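Local coordinates for 2-keto-3-deoxy-D-arabinonate dehydratase (Sulfolobus solfataricus, PDB 2Q18), which catalyses the dehydration of 2-dehydro-3-deoxy-D-arabinonate to 2,5-dioxopentanoate, a step of a pentose oxidation pathway leading to 2-oxoglutarate, with magnesium or calcium as cofactor, at residues K69-G80 / E114-V125; A132-E143 / P179-C187. All coordinates share one frame; numbering follows the deposited sequence.

How the contacts relate
After the N-terminal strands and helices, the chain reaches 69-80, and contact 1 closes a loop of 33 residues when 114-125 returns antiparallel to strand 76-80. Contact 2 opens only after that, at 132-143, and closes when helix 178-182 and the turn behind it come back to it; the two are therefore in series, neither nested nor crossed, with centres about 14 Å apart. Strands 124-125 and 131-133 follow each other and carry the chain from one to the other. Lys118 of contact 1 then joins them in space, its NZ lying 2.7 Å from Lys182 O. Together they tie strand 114-119 to the metal-binding and substrate-binding residues, and both touch the second subunit.

Contact 1. Residues K69-G80 / E114-V125; sequences KPIDPPEVWGSG and EIFFKATPNRCV
With CG of Trp77 anti to its carbonyl carbon (chi1 -69°) and CG of Phe117 opposite its own backbone N, the rings meet at a right angle: the edge of Phe117 points at the indole face in a T-shaped stack, 5.2 Å between the centroids of the Phe117 ring and the five-membered ring of Trp77, while Phe117 CB sits over the six-membered ring as a CH-pi contact. The indole N-H meets Glu75 OE1 on its anti side, somewhat out of the carboxylate plane, which is likely to fix the ring's rotation; Glu75 OE2 forms a salt bridge with Arg123 of the second subunit. Phe116, on the other face of the sheet, takes chi1 58° and thereby lays its ring over Gly78, whose CA stands 3.9 Å from the ring centroid; a beta carbon there would fall too close to Phe116 CZ as the ring now lies. Between the backbones lies a classic beta bulge: Val76 O takes both Lys118 N at 2.8 Å and Ala119 N at 3.1 Å, from the same face of its carbonyl plane. Gly78 and Phe116 then form a regular hydrogen-bonded antiparallel pair. At the far end Lys69 brings NZ to Pro121 O (2.8 Å) and Cys124 O (2.9 Å), the latter from above the carbonyl plane. Lys118, one of the two bulge residues facing Val76, links the strand pair to the metal site: its NZ bonds Lys182 O and Cys187 O and forms a salt bridge with Asp164, a magnesium ligand, whose negative charge the ammonium is likely to temper.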
# COMPACT_ATOMS: atom_id res chain seq x y z
N LYS A 69 18.60 0.76 14.91
CA LYS A 69 19.04 -0.38 14.09
C LYS A 69 19.25 0.11 12.66
O LYS A 69 18.38 0.80 12.12
CB LYS A 69 17.98 -1.49 14.08
CG LYS A 69 17.79 -2.20 15.41
CD LYS A 69 16.60 -3.16 15.36
CE LYS A 69 15.28 -2.42 15.49
NZ LYS A 69 14.15 -3.32 15.79
N PRO A 70 20.42 -0.19 12.05
CA PRO A 70 20.67 0.24 10.67
C PRO A 70 19.74 -0.41 9.62
O PRO A 70 19.51 0.18 8.56
CB PRO A 70 22.13 -0.16 10.43
CG PRO A 70 22.43 -1.19 11.44
CD PRO A 70 21.58 -0.89 12.63
N ILE A 71 19.22 -1.60 9.92
CA ILE A 71 18.21 -2.26 9.08
C ILE A 71 17.22 -2.98 9.98
O ILE A 71 17.46 -3.15 11.18
CB ILE A 71 18.82 -3.32 8.09
CG1 ILE A 71 19.48 -4.49 8.85
CG2 ILE A 71 19.76 -2.67 7.06
CD1 ILE A 71 19.90 -5.67 7.96
N ASP A 72 16.10 -3.40 9.40
CA ASP A 72 15.20 -4.36 10.02
C ASP A 72 15.52 -5.74 9.45
O ASP A 72 15.08 -6.06 8.34
CB ASP A 72 13.73 -3.99 9.76
CG ASP A 72 13.35 -2.63 10.33
OD1 ASP A 72 13.63 -2.38 11.52
OD2 ASP A 72 12.76 -1.80 9.59
N PRO A 73 16.30 -6.56 10.18
CA PRO A 73 16.67 -7.87 9.65
C PRO A 73 15.47 -8.82 9.74
O PRO A 73 14.97 -9.06 10.84
CB PRO A 73 17.81 -8.32 10.56
CG PRO A 73 17.53 -7.64 11.87
CD PRO A 73 16.83 -6.34 11.55
N PRO A 74 15.00 -9.35 8.60
CA PRO A 74 13.79 -10.17 8.67
C PRO A 74 13.97 -11.38 9.58
O PRO A 74 13.02 -11.80 10.24
CB PRO A 74 13.57 -10.60 7.21
CG PRO A 74 14.29 -9.56 6.40
CD PRO A 74 15.51 -9.23 7.22
N GLU A 75 15.19 -11.92 9.63
CA GLU A 75 15.52 -13.01 10.53
C GLU A 75 16.90 -12.79 11.12
O GLU A 75 17.78 -12.24 10.46
CB GLU A 75 15.49 -14.37 9.80
CG GLU A 75 14.12 -14.74 9.26
CD GLU A 75 14.07 -16.10 8.56
OE1 GLU A 75 15.06 -16.86 8.61
OE2 GLU A 75 13.01 -16.40 7.97
N VAL A 76 17.08 -13.20 12.37
CA VAL A 76 18.40 -13.21 12.99
C VAL A 76 18.70 -14.61 13.49
O VAL A 76 17.92 -15.21 14.23
CB VAL A 76 18.53 -12.19 14.16
CG1 VAL A 76 19.95 -12.19 14.71
CG2 VAL A 76 18.15 -10.78 13.70
N TRP A 77 19.85 -15.13 13.07
CA TRP A 77 20.31 -16.45 13.47
C TRP A 77 21.67 -16.32 14.15
O TRP A 77 22.41 -15.36 13.92
CB TRP A 77 20.42 -17.36 12.25
CG TRP A 77 19.10 -17.74 11.62
CD1 TRP A 77 18.32 -16.95 10.81
CD2 TRP A 77 18.43 -19.00 11.73
NE1 TRP A 77 17.20 -17.65 10.41
CE2 TRP A 77 17.24 -18.91 10.96
CE3 TRP A 77 18.72 -20.20 12.39
CZ2 TRP A 77 16.34 -19.97 10.84
CZ3 TRP A 77 17.82 -21.26 12.28
CH2 TRP A 77 16.65 -21.13 11.51
N GLY A 78 22.00 -17.31 14.97
CA GLY A 78 23.29 -17.32 15.64
C GLY A 78 24.02 -18.63 15.49
O GLY A 78 23.41 -19.68 15.26
N SER A 79 25.34 -18.55 15.61
CA SER A 79 26.18 -19.73 15.76
C SER A 79 26.91 -19.59 17.09
O SER A 79 27.07 -18.48 17.61
CB SER A 79 27.16 -19.84 14.60
OG SER A 79 27.59 -21.18 14.42
N GLY A 80 27.31 -20.72 17.65
CA GLY A 80 28.06 -20.72 18.90
C GLY A 80 29.16 -21.76 18.85
O GLY A 80 29.19 -22.58 17.92
N GLU A 114 26.87 -25.53 15.53
CA GLU A 114 25.62 -25.13 16.14
C GLU A 114 25.03 -23.94 15.40
O GLU A 114 25.73 -22.95 15.15
CB GLU A 114 25.83 -24.78 17.62
CG GLU A 114 24.54 -24.41 18.34
CD GLU A 114 24.78 -23.65 19.63
OE1 GLU A 114 25.82 -22.98 19.74
OE2 GLU A 114 23.92 -23.74 20.53
N ILE A 115 23.76 -24.05 15.03
CA ILE A 115 23.00 -22.96 14.39
C ILE A 115 21.67 -22.85 15.12
O ILE A 115 20.96 -23.85 15.27
CB ILE A 115 22.75 -23.25 12.88
CG1 ILE A 115 24.06 -23.30 12.07
CG2 ILE A 115 21.75 -22.26 12.27
CD1 ILE A 115 24.81 -21.98 11.94
N PHE A 116 21.32 -21.65 15.57
CA PHE A 116 20.03 -21.43 16.24
C PHE A 116 19.34 -20.16 15.76
O PHE A 116 19.99 -19.24 15.27
CB PHE A 116 20.21 -21.41 17.77
CG PHE A 116 21.17 -20.36 18.27
CD1 PHE A 116 20.71 -19.08 18.62
CD2 PHE A 116 22.52 -20.64 18.41
CE1 PHE A 116 21.59 -18.10 19.07
CE2 PHE A 116 23.42 -19.66 18.87
CZ PHE A 116 22.95 -18.39 19.20
N PHE A 117 18.02 -20.12 15.88
CA PHE A 117 17.25 -18.91 15.58
C PHE A 117 17.36 -17.97 16.78
O PHE A 117 17.12 -18.38 17.92
CB PHE A 117 15.78 -19.25 15.30
CG PHE A 117 14.96 -18.06 14.86
CD1 PHE A 117 14.18 -17.36 15.78
CD2 PHE A 117 14.97 -17.64 13.53
CE1 PHE A 117 13.41 -16.25 15.37
CE2 PHE A 117 14.21 -16.54 13.12
CZ PHE A 117 13.43 -15.85 14.04
N LYS A 118 17.72 -16.72 16.52
CA LYS A 118 17.99 -15.75 17.59
C LYS A 118 16.87 -14.73 17.79
O LYS A 118 16.40 -14.55 18.92
CB LYS A 118 19.33 -15.05 17.35
CG LYS A 118 19.65 -13.88 18.30
CD LYS A 118 19.68 -14.32 19.77
CE LYS A 118 19.80 -13.12 20.69
NZ LYS A 118 19.82 -13.52 22.14
N ALA A 119 16.44 -14.06 16.72
CA ALA A 119 15.46 -13.00 16.85
C ALA A 119 14.70 -12.69 15.58
O ALA A 119 15.18 -12.92 14.47
CB ALA A 119 16.14 -11.71 17.39
N THR A 120 13.50 -12.16 15.77
CA THR A 120 12.76 -11.44 14.74
C THR A 120 13.17 -9.96 14.88
O THR A 120 13.73 -9.58 15.91
CB THR A 120 11.25 -11.59 14.97
OG1 THR A 120 10.94 -11.26 16.34
CG2 THR A 120 10.81 -13.04 14.68
N PRO A 121 12.91 -9.13 13.84
CA PRO A 121 13.34 -7.72 13.89
C PRO A 121 12.80 -6.93 15.10
O PRO A 121 13.51 -6.07 15.63
CB PRO A 121 12.82 -7.13 12.57
CG PRO A 121 11.80 -8.11 12.05
CD PRO A 121 12.24 -9.45 12.56
N ASN A 122 11.57 -7.21 15.53
CA ASN A 122 10.96 -6.51 16.66
C ASN A 122 11.56 -6.89 18.02
O ASN A 122 11.32 -6.21 19.01
CB ASN A 122 9.45 -6.73 16.67
CG ASN A 122 9.07 -8.19 16.91
OD1 ASN A 122 9.51 -9.08 16.18
ND2 ASN A 122 8.24 -8.43 17.91
N ARG A 123 12.30 -8.00 18.07
CA ARG A 123 13.00 -8.41 19.29
C ARG A 123 14.42 -7.85 19.35
O ARG A 123 15.13 -8.05 20.34
CB ARG A 123 13.01 -9.94 19.42
CG ARG A 123 11.64 -10.57 19.74
CD ARG A 123 11.77 -12.08 19.87
NE ARG A 123 10.51 -12.73 20.25
CZ ARG A 123 9.58 -13.15 19.39
NH1 ARG A 123 9.75 -12.98 18.09
NH2 ARG A 123 8.47 -13.73 19.84
N CYS A 124 14.84 -7.16 18.29
CA CYS A 124 16.16 -6.54 18.23
C CYS A 124 16.09 -5.06 18.58
O CYS A 124 15.06 -4.41 18.37
CB CYS A 124 16.76 -6.68 16.83
SG CYS A 124 16.95 -8.37 16.25
N VAL A 125 17.20 -4.54 19.11
CA VAL A 125 17.35 -3.11 19.37
C VAL A 125 18.65 -2.63 18.75
O VAL A 125 19.46 -3.44 18.30
CB VAL A 125 17.31 -2.77 20.90
CG1 VAL A 125 16.04 -3.33 21.54
CG2 VAL A 125 18.55 -3.28 21.61
O HOH W 1 29.59 -24.42 16.05

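Contact 2. Residues A132-E143 / P179-C187; sequences AVRSDSEWTLPE and PQSKIYAGC. With PO4 (phosphate ion), chain B.
The ring of Tyr184 is sandwiched: Arg134 CG lies over the centre of one face, 3.6 Å from the centroid in a CH-pi contact, Cys187 CB covers the opposite face, and Ala132 O and Ser181 O stand in plane at the edge. The guanidinium of Arg134 is turned nearly perpendicular to this ring (86°) and has Gln180 CB over one face. Its own edge meets Asp136 side-on, NE bonding OD1 at 2.8 Å and NH2 bonding OD2 at 3.0 Å, both close to the guanidinium plane. The bend at chi3 (55°) lets the aliphatic part of Arg134 cover the tyrosine while its head turns to the aspartate, which also pairs with Arg112 and Arg242 of the second subunit. With an alanine at Arg134, the Tyr184 face would probably lose its cover and Asp136 the two-nitrogen grip of the guanidinium. One water is bonded to Arg134 N, Thr140 OG1 and Tyr184 OH, joining Arg134 to Thr140 and to the tyrosine. Alongside, Ala132 N donates to Gly186 O at 3.0 Å; Gly186, third residue of the type II turn Tyr184-Cys187, has positive phi, and a side chain on it would sit tightly against Ala132 CB. At the other end Glu143 OE2 forms a salt bridge with Lys182 NZ (3.2 Å), the two side chains crossing at about a right angle. Lys182 NZ also pairs with Asp164 and bonds phosphate O1 at 3.0 Å. Glu143, with Glu145 and Asp164, is a magnesium ligand of the enzyme and Lys182 binds substrate; the phosphate, probably from the crystallisation liquor, occupies this pocket: an acidic metal-binding site beside a substrate-binding lysine, the active site of this FAH-family fold.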
# COMPACT_ATOMS: atom_id res chain seq x y z
N ALA A 132 17.62 -6.21 27.21
CA ALA A 132 16.84 -6.64 28.36
C ALA A 132 17.38 -7.89 29.02
O ALA A 132 18.05 -8.71 28.38
CB ALA A 132 15.36 -6.82 27.98
N VAL A 133 17.12 -8.01 30.32
CA VAL A 133 17.38 -9.21 31.10
C VAL A 133 16.01 -9.75 31.46
O VAL A 133 15.18 -9.01 31.99
CB VAL A 133 18.20 -8.91 32.40
CG1 VAL A 133 18.33 -10.15 33.27
CG2 VAL A 133 19.58 -8.37 32.05
N ARG A 134 15.77 -11.02 31.15
CA ARG A 134 14.50 -11.67 31.47
C ARG A 134 14.20 -11.54 32.97
O ARG A 134 15.11 -11.58 33.80
CB ARG A 134 14.54 -13.15 31.09
CG ARG A 134 14.57 -13.45 29.58
CD ARG A 134 14.62 -14.96 29.31
NE ARG A 134 13.50 -15.63 29.98
CZ ARG A 134 12.42 -16.11 29.37
NH1 ARG A 134 12.30 -16.06 28.04
NH2 ARG A 134 11.47 -16.67 30.10
N SER A 135 12.92 -11.39 33.30
CA SER A 135 12.45 -11.30 34.68
C SER A 135 12.80 -12.54 35.50
O SER A 135 12.92 -12.46 36.73
CB SER A 135 10.94 -11.08 34.71
OG SER A 135 10.26 -12.18 34.12
N ASP A 136 12.98 -13.67 34.82
CA ASP A 136 13.24 -14.95 35.49
C ASP A 136 14.67 -15.45 35.30
O ASP A 136 14.95 -16.63 35.54
CB ASP A 136 12.22 -16.01 35.03
CG ASP A 136 12.28 -16.29 33.53
OD1 ASP A 136 13.03 -15.61 32.79
OD2 ASP A 136 11.56 -17.21 33.08
N SER A 137 15.56 -14.56 34.88
CA SER A 137 16.98 -14.90 34.80
C SER A 137 17.76 -14.20 35.91
O SER A 137 17.55 -13.01 36.16
CB SER A 137 17.56 -14.50 33.44
OG SER A 137 18.95 -14.76 33.40
N GLU A 138 18.65 -14.95 36.55
CA GLU A 138 19.53 -14.41 37.59
C GLU A 138 20.98 -14.38 37.12
O GLU A 138 21.88 -14.04 37.90
CB GLU A 138 19.39 -15.23 38.89
CG GLU A 138 18.16 -14.88 39.73
CD GLU A 138 16.86 -15.51 39.21
OE1 GLU A 138 16.86 -16.72 38.92
OE2 GLU A 138 15.85 -14.78 39.12
N TRP A 139 21.20 -14.74 35.86
CA TRP A 139 22.54 -14.69 35.27
C TRP A 139 22.50 -14.53 33.74
O TRP A 139 22.58 -15.50 32.98
CB TRP A 139 23.37 -15.92 35.69
CG TRP A 139 24.78 -15.90 35.16
CD1 TRP A 139 25.61 -14.82 35.08
CD2 TRP A 139 25.52 -17.02 34.66
NE1 TRP A 139 26.82 -15.20 34.54
CE2 TRP A 139 26.79 -16.54 34.28
CE3 TRP A 139 25.23 -18.38 34.50
CZ2 TRP A 139 27.78 -17.38 33.74
CZ3 TRP A 139 26.21 -19.21 33.96
CH2 TRP A 139 27.47 -18.71 33.59
N THR A 140 22.39 -13.27 33.31
CA THR A 140 22.37 -12.93 31.89
C THR A 140 23.66 -12.25 31.49
O THR A 140 24.10 -11.30 32.15
CB THR A 140 21.15 -12.04 31.55
OG1 THR A 140 19.95 -12.81 31.68
CG2 THR A 140 21.24 -11.49 30.14
N LEU A 141 24.28 -12.74 30.43
CA LEU A 141 25.51 -12.16 29.91
C LEU A 141 25.33 -11.62 28.50
O LEU A 141 24.55 -12.18 27.72
CB LEU A 141 26.64 -13.19 29.92
CG LEU A 141 27.16 -13.70 31.27
CD1 LEU A 141 28.29 -14.70 31.04
CD2 LEU A 141 27.62 -12.55 32.16
N PRO A 142 26.05 -10.53 28.16
CA PRO A 142 26.14 -10.15 26.77
C PRO A 142 27.15 -11.06 26.07
O PRO A 142 28.12 -11.49 26.69
CB PRO A 142 26.66 -8.72 26.82
CG PRO A 142 27.47 -8.66 28.09
CD PRO A 142 26.81 -9.63 29.05
N GLU A 143 26.90 -11.36 24.80
CA GLU A 143 27.86 -12.12 24.01
C GLU A 143 28.25 -11.28 22.80
O GLU A 143 27.47 -11.14 21.85
CB GLU A 143 27.29 -13.49 23.64
CG GLU A 143 26.87 -14.32 24.86
CD GLU A 143 26.45 -15.76 24.54
OE1 GLU A 143 26.26 -16.54 25.49
OE2 GLU A 143 26.30 -16.10 23.34
N PRO A 179 16.28 -21.90 23.58
CA PRO A 179 15.42 -20.90 22.92
C PRO A 179 14.89 -19.82 23.88
O PRO A 179 14.92 -18.64 23.54
CB PRO A 179 14.27 -21.74 22.35
CG PRO A 179 14.85 -23.10 22.17
CD PRO A 179 15.79 -23.28 23.33
N GLN A 180 14.42 -20.24 25.05
CA GLN A 180 13.95 -19.31 26.08
C GLN A 180 15.06 -18.39 26.57
O GLN A 180 14.82 -17.22 26.89
CB GLN A 180 13.36 -20.07 27.27
CG GLN A 180 12.00 -20.70 27.02
CD GLN A 180 11.47 -21.44 28.23
OE1 GLN A 180 10.96 -20.83 29.17
NE2 GLN A 180 11.58 -22.76 28.21
N SER A 181 16.28 -18.91 26.62
CA SER A 181 17.44 -18.15 27.07
C SER A 181 17.92 -17.15 26.02
O SER A 181 18.69 -16.23 26.34
CB SER A 181 18.58 -19.10 27.44
OG SER A 181 19.31 -19.50 26.30
N LYS A 182 17.45 -17.32 24.79
CA LYS A 182 17.96 -16.57 23.63
C LYS A 182 16.95 -15.63 22.98
O LYS A 182 17.34 -14.61 22.42
CB LYS A 182 18.49 -17.52 22.56
CG LYS A 182 19.76 -18.28 22.92
CD LYS A 182 20.99 -17.44 22.73
CE LYS A 182 22.25 -18.25 22.98
NZ LYS A 182 23.46 -17.40 22.84
N ILE A 183 15.66 -15.98 23.03
CA ILE A 183 14.63 -15.30 22.24
C ILE A 183 13.57 -14.63 23.12
O ILE A 183 12.76 -15.31 23.75
CB ILE A 183 13.91 -16.27 21.23
CG1 ILE A 183 14.93 -17.15 20.49
CG2 ILE A 183 13.04 -15.48 20.23
CD1 ILE A 183 14.31 -18.36 19.76
N TYR A 184 13.59 -13.30 23.14
CA TYR A 184 12.67 -12.50 23.95
C TYR A 184 12.84 -11.02 23.59
O TYR A 184 13.77 -10.66 22.86
CB TYR A 184 12.90 -12.75 25.46
CG TYR A 184 14.32 -12.46 25.93
CD1 TYR A 184 14.67 -11.20 26.41
CD2 TYR A 184 15.30 -13.45 25.89
CE1 TYR A 184 15.96 -10.93 26.84
CE2 TYR A 184 16.61 -13.19 26.32
CZ TYR A 184 16.92 -11.92 26.79
OH TYR A 184 18.20 -11.63 27.23
N ALA A 185 11.95 -10.16 24.08
CA ALA A 185 12.03 -8.73 23.77
C ALA A 185 13.34 -8.14 24.28
O ALA A 185 13.65 -8.26 25.47
CB ALA A 185 10.84 -7.97 24.35
N GLY A 186 14.11 -7.55 23.38
CA GLY A 186 15.41 -6.96 23.73
C GLY A 186 16.54 -7.96 23.92
O GLY A 186 17.53 -7.65 24.58
N CYS A 187 16.41 -9.15 23.32
CA CYS A 187 17.41 -10.22 23.47
C CYS A 187 18.63 -10.00 22.58
O CYS A 187 19.61 -10.74 22.66
CB CYS A 187 16.78 -11.57 23.13
SG CYS A 187 16.32 -11.75 21.37
P PO4 B . 25.34 -21.14 22.68
O1 PO4 B . 25.29 -19.71 23.17
O2 PO4 B . 23.99 -21.51 22.13
O3 PO4 B . 26.39 -21.23 21.60
O4 PO4 B . 25.70 -22.07 23.80
O HOH W 2 9.73 -18.51 29.51
O HOH W 3 17.87 -12.62 29.90
O HOH W 4 25.23 -18.87 25.35